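Local coordinates for protein FeeM (Uncultured bacterium, PDB 2G0B) that probably transfers a fatty acyl chain from acyl carrier protein to an amino acid, forming N-acyl amino acids such as N-dodecanoyl-L-tyrosine, at residues 38-43 / 165-170. Numbering follows the deposited sequence.
Sequences ESFATF and YGTVNA. With NLT (N-dodecanoyl-L-tyrosine), chain I.
In a fold of the acetyltransferase clan, the turn joining strands 157-165 and 170-178 lines the tyrosyl end of the product pocket, and helix 38-44 packs against it. A G1 beta bulge closes the turn, Asn-169 having left-handed phi/psi (48°/55°) and Tyr-165 N bonding to Ala-170 O. Phe-40 does most of the bridging: with CG anti to its carbonyl carbon (chi1 -86°), the ring reaches from the helix, and CE1 lies 3.6 Å from Thr-167 CG2. That methyl is anti to its backbone N and also 3.8 Å from Ser-39 OG. Val-168 CG2 meets the Phe-40 ring at its edge, 4.2 Å from Phe-40 CE1, whereas carboxylate oxygen O2 of NLT lies over one face, 4.0 Å from Phe-40 CZ. Phe-40 and Tyr-165 point tip to tip, Phe-40 CZ to Tyr-165 OH 3.7 Å; that hydroxyl makes a weak hydrogen bond to Pro-75 O. The ligand's phenol ring is bordered by Val-168, CG1 to NLT CE2 3.5 Å, and by Tyr-165, whose ring edge turns CD2 to NLT CD1 at 3.9 Å. No hydrogen bond links the segments; van der Waals packing joins them, and Tyr-165 and Val-168 touch both Phe-40 and the product's phenol ring.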
ATOM      1  N   GLU A  38      -7.917 -11.230  10.041  1.00 40.58           N
ATOM      2  CA  GLU A  38      -6.692 -11.480  10.810  1.00 40.59           C
ATOM      3  C   GLU A  38      -5.510 -11.946   9.946  1.00 40.56           C
ATOM      4  O   GLU A  38      -4.373 -12.011  10.426  1.00 40.54           O
ATOM      5  CB  GLU A  38      -6.957 -12.468  11.945  1.00 40.58           C
ATOM      6  CG  GLU A  38      -7.341 -11.796  13.263  1.00 40.88           C
ATOM      7  CD  GLU A  38      -7.682 -12.797  14.372  1.00 41.16           C
ATOM      8  OE1 GLU A  38      -8.241 -13.884  14.063  1.00 40.92           O
ATOM      9  OE2 GLU A  38      -7.400 -12.489  15.560  1.00 41.13           O
ATOM     10  N   SER A  39      -5.784 -12.237   8.671  1.00 40.48           N
ATOM     11  CA  SER A  39      -4.754 -12.663   7.724  1.00 40.44           C
ATOM     12  C   SER A  39      -3.744 -11.556   7.428  1.00 40.54           C
ATOM     13  O   SER A  39      -2.562 -11.832   7.210  1.00 40.63           O
ATOM     14  CB  SER A  39      -5.393 -13.127   6.424  1.00 40.38           C
ATOM     15  OG  SER A  39      -6.084 -12.063   5.801  1.00 40.43           O
ATOM     16  N   PHE A  40      -4.217 -10.306   7.415  1.00 40.51           N
ATOM     17  CA  PHE A  40      -3.368  -9.160   7.108  1.00 40.44           C
ATOM     18  C   PHE A  40      -2.350  -8.921   8.211  1.00 40.45           C
ATOM     19  O   PHE A  40      -1.193  -8.626   7.935  1.00 40.48           O
ATOM     20  CB  PHE A  40      -4.211  -7.908   6.900  1.00 40.45           C
ATOM     21  CG  PHE A  40      -4.715  -7.737   5.498  1.00 40.39           C
ATOM     22  CD1 PHE A  40      -6.079  -7.707   5.239  1.00 40.16           C
ATOM     23  CD2 PHE A  40      -3.827  -7.573   4.437  1.00 40.42           C
ATOM     24  CE1 PHE A  40      -6.551  -7.526   3.944  1.00 40.23           C
ATOM     25  CE2 PHE A  40      -4.295  -7.404   3.139  1.00 40.23           C
ATOM     26  CZ  PHE A  40      -5.659  -7.380   2.893  1.00 40.25           C
ATOM     27  N   ALA A  41      -2.790  -9.060   9.460  1.00 40.37           N
ATOM     28  CA  ALA A  41      -1.909  -8.926  10.610  1.00 40.30           C
ATOM     29  C   ALA A  41      -0.842 -10.027  10.618  1.00 40.34           C
ATOM     30  O   ALA A  41       0.312  -9.770  10.946  1.00 40.26           O
ATOM     31  CB  ALA A  41      -2.716  -8.947  11.899  1.00 40.35           C
ATOM     32  N   THR A  42      -1.242 -11.245  10.226  1.00 40.48           N
ATOM     33  CA  THR A  42      -0.330 -12.394  10.120  1.00 40.50           C
ATOM     34  C   THR A  42       0.816 -12.112   9.168  1.00 40.52           C
ATOM     35  O   THR A  42       1.992 -12.265   9.531  1.00 40.66           O
ATOM     36  CB  THR A  42      -1.082 -13.647   9.648  1.00 40.40           C
ATOM     37  OG1 THR A  42      -2.098 -13.977  10.597  1.00 40.57           O
ATOM     38  CG2 THR A  42      -0.163 -14.867   9.678  1.00 40.45           C
ATOM     39  N   PHE A  43       0.465 -11.682   7.954  1.00 40.38           N
ATOM     40  CA  PHE A  43       1.439 -11.353   6.933  1.00 40.21           C
ATOM     41  C   PHE A  43       2.432 -10.337   7.454  1.00 40.22           C
ATOM     42  O   PHE A  43       3.635 -10.504   7.270  1.00 40.29           O
ATOM     43  CB  PHE A  43       0.743 -10.795   5.709  1.00 40.12           C
ATOM     44  CG  PHE A  43       0.448 -11.815   4.656  1.00 40.21           C
ATOM     45  CD1 PHE A  43      -0.865 -12.202   4.395  1.00 40.24           C
ATOM     46  CD2 PHE A  43       1.471 -12.362   3.882  1.00 40.50           C
ATOM     47  CE1 PHE A  43      -1.153 -13.136   3.392  1.00 40.27           C
ATOM     48  CE2 PHE A  43       1.190 -13.308   2.872  1.00 40.20           C
ATOM     49  CZ  PHE A  43      -0.120 -13.688   2.632  1.00 40.10           C
ATOM     50  N   TYR A 165     -13.501  -8.776  -3.275  1.00 40.13           N
ATOM     51  CA  TYR A 165     -12.412  -9.185  -2.402  1.00 40.24           C
ATOM     52  C   TYR A 165     -13.018  -9.659  -1.091  1.00 40.28           C
ATOM     53  O   TYR A 165     -13.419  -8.847  -0.261  1.00 40.40           O
ATOM     54  CB  TYR A 165     -11.460  -8.006  -2.177  1.00 40.23           C
ATOM     55  CG  TYR A 165     -10.067  -8.352  -1.661  1.00 40.49           C
ATOM     56  CD1 TYR A 165      -9.657  -9.677  -1.486  1.00 40.27           C
ATOM     57  CD2 TYR A 165      -9.151  -7.332  -1.348  1.00 40.48           C
ATOM     58  CE1 TYR A 165      -8.374  -9.978  -1.021  1.00 40.39           C
ATOM     59  CE2 TYR A 165      -7.876  -7.626  -0.880  1.00 40.31           C
ATOM     60  CZ  TYR A 165      -7.496  -8.944  -0.714  1.00 40.49           C
ATOM     61  OH  TYR A 165      -6.239  -9.228  -0.252  1.00 40.93           O
ATOM     62  N   GLY A 166     -13.104 -10.983  -0.926  1.00 40.35           N
ATOM     63  CA  GLY A 166     -13.749 -11.599   0.230  1.00 40.35           C
ATOM     64  C   GLY A 166     -13.131 -11.219   1.563  1.00 40.41           C
ATOM     65  O   GLY A 166     -13.852 -10.988   2.543  1.00 40.42           O
ATOM     66  N   THR A 167     -11.795 -11.145   1.588  1.00 40.38           N
ATOM     67  CA  THR A 167     -11.028 -10.724   2.761  1.00 40.47           C
ATOM     68  C   THR A 167     -11.568  -9.422   3.352  1.00 40.59           C
ATOM     69  O   THR A 167     -11.768  -9.309   4.569  1.00 40.74           O
ATOM     70  CB  THR A 167      -9.548 -10.523   2.370  1.00 40.43           C
ATOM     71  OG1 THR A 167      -9.070 -11.687   1.693  1.00 40.70           O
ATOM     72  CG2 THR A 167      -8.673 -10.456   3.591  1.00 40.33           C
ATOM     73  N   VAL A 168     -11.842  -8.462   2.476  1.00 40.56           N
ATOM     74  CA  VAL A 168     -12.257  -7.135   2.887  1.00 40.48           C
ATOM     75  C   VAL A 168     -13.783  -6.930   2.805  1.00 40.45           C
ATOM     76  O   VAL A 168     -14.315  -5.979   3.394  1.00 40.45           O
ATOM     77  CB  VAL A 168     -11.527  -6.069   2.045  1.00 40.46           C
ATOM     78  CG1 VAL A 168     -11.762  -4.736   2.595  1.00 40.55           C
ATOM     79  CG2 VAL A 168     -10.044  -6.337   2.041  1.00 40.68           C
ATOM     80  N   ASN A 169     -14.478  -7.869   2.146  1.00 40.35           N
ATOM     81  CA  ASN A 169     -15.898  -7.717   1.773  1.00 40.31           C
ATOM     82  C   ASN A 169     -16.180  -6.366   1.114  1.00 40.27           C
ATOM     83  O   ASN A 169     -17.019  -5.583   1.577  1.00 40.22           O
ATOM     84  CB  ASN A 169     -16.859  -7.996   2.944  1.00 40.36           C
ATOM     85  CG  ASN A 169     -18.228  -8.511   2.469  1.00 40.77           C
ATOM     86  OD1 ASN A 169     -18.361  -9.662   2.042  1.00 40.94           O
ATOM     87  ND2 ASN A 169     -19.239  -7.649   2.526  1.00 41.05           N
ATOM     88  N   ALA A 170     -15.429  -6.098   0.050  1.00 40.21           N
ATOM     89  CA  ALA A 170     -15.546  -4.876  -0.723  1.00 40.18           C
ATOM     90  C   ALA A 170     -15.023  -5.157  -2.143  1.00 40.21           C
ATOM     91  O   ALA A 170     -14.274  -6.123  -2.341  1.00 40.19           O
ATOM     92  CB  ALA A 170     -14.754  -3.775  -0.062  1.00 40.09           C
TER
HETATM   93  N   NLT I 400      -5.668  -2.000  -0.292  1.00 41.30           N
HETATM   94  C1  NLT I 400      -4.878  -0.937  -0.094  1.00 41.25           C
HETATM   95  OL  NLT I 400      -4.610  -0.487   1.015  1.00 41.83           O
HETATM   96  C2  NLT I 400      -4.330  -0.276  -1.349  1.00 41.04           C
HETATM   97  C3  NLT I 400      -2.842   0.082  -1.232  1.00 40.69           C
HETATM   98  C4  NLT I 400      -2.449   1.198  -2.214  1.00 40.47           C
HETATM   99  C5  NLT I 400      -0.969   1.573  -2.075  1.00 40.17           C
HETATM  100  C6  NLT I 400      -0.452   2.405  -3.248  1.00 39.76           C
HETATM  101  C7  NLT I 400       1.077   2.458  -3.274  1.00 39.86           C
HETATM  102  C8  NLT I 400       1.576   3.627  -4.115  1.00 40.29           C
HETATM  103  C9  NLT I 400       3.107   3.679  -4.225  1.00 41.18           C
HETATM  104  C10 NLT I 400       3.482   4.078  -5.651  1.00 41.95           C
HETATM  105  C11 NLT I 400       4.982   4.051  -5.942  1.00 41.97           C
HETATM  106  C12 NLT I 400       5.263   4.739  -7.279  1.00 41.88           C
HETATM  107  CA  NLT I 400      -6.387  -2.713   0.765  1.00 41.48           C
HETATM  108  CB  NLT I 400      -7.218  -3.841   0.164  1.00 41.31           C
HETATM  109  CG  NLT I 400      -8.593  -3.359  -0.249  1.00 40.55           C
HETATM  110  CD2 NLT I 400      -9.456  -2.808   0.688  1.00 39.54           C
HETATM  111  CE2 NLT I 400     -10.711  -2.369   0.303  1.00 39.17           C
HETATM  112  CZ  NLT I 400     -11.109  -2.496  -1.013  1.00 39.63           C
HETATM  113  CE1 NLT I 400     -10.247  -3.043  -1.956  1.00 39.76           C
HETATM  114  CD1 NLT I 400      -8.989  -3.477  -1.574  1.00 39.72           C
HETATM  115  OH  NLT I 400     -12.311  -2.079  -1.378  1.00 39.84           O
HETATM  116  C   NLT I 400      -5.464  -3.342   1.767  1.00 41.92           C
HETATM  117  O   NLT I 400      -4.387  -3.823   1.354  1.00 42.23           O
HETATM  118  O2  NLT I 400      -5.799  -3.367   2.979  1.00 42.22           O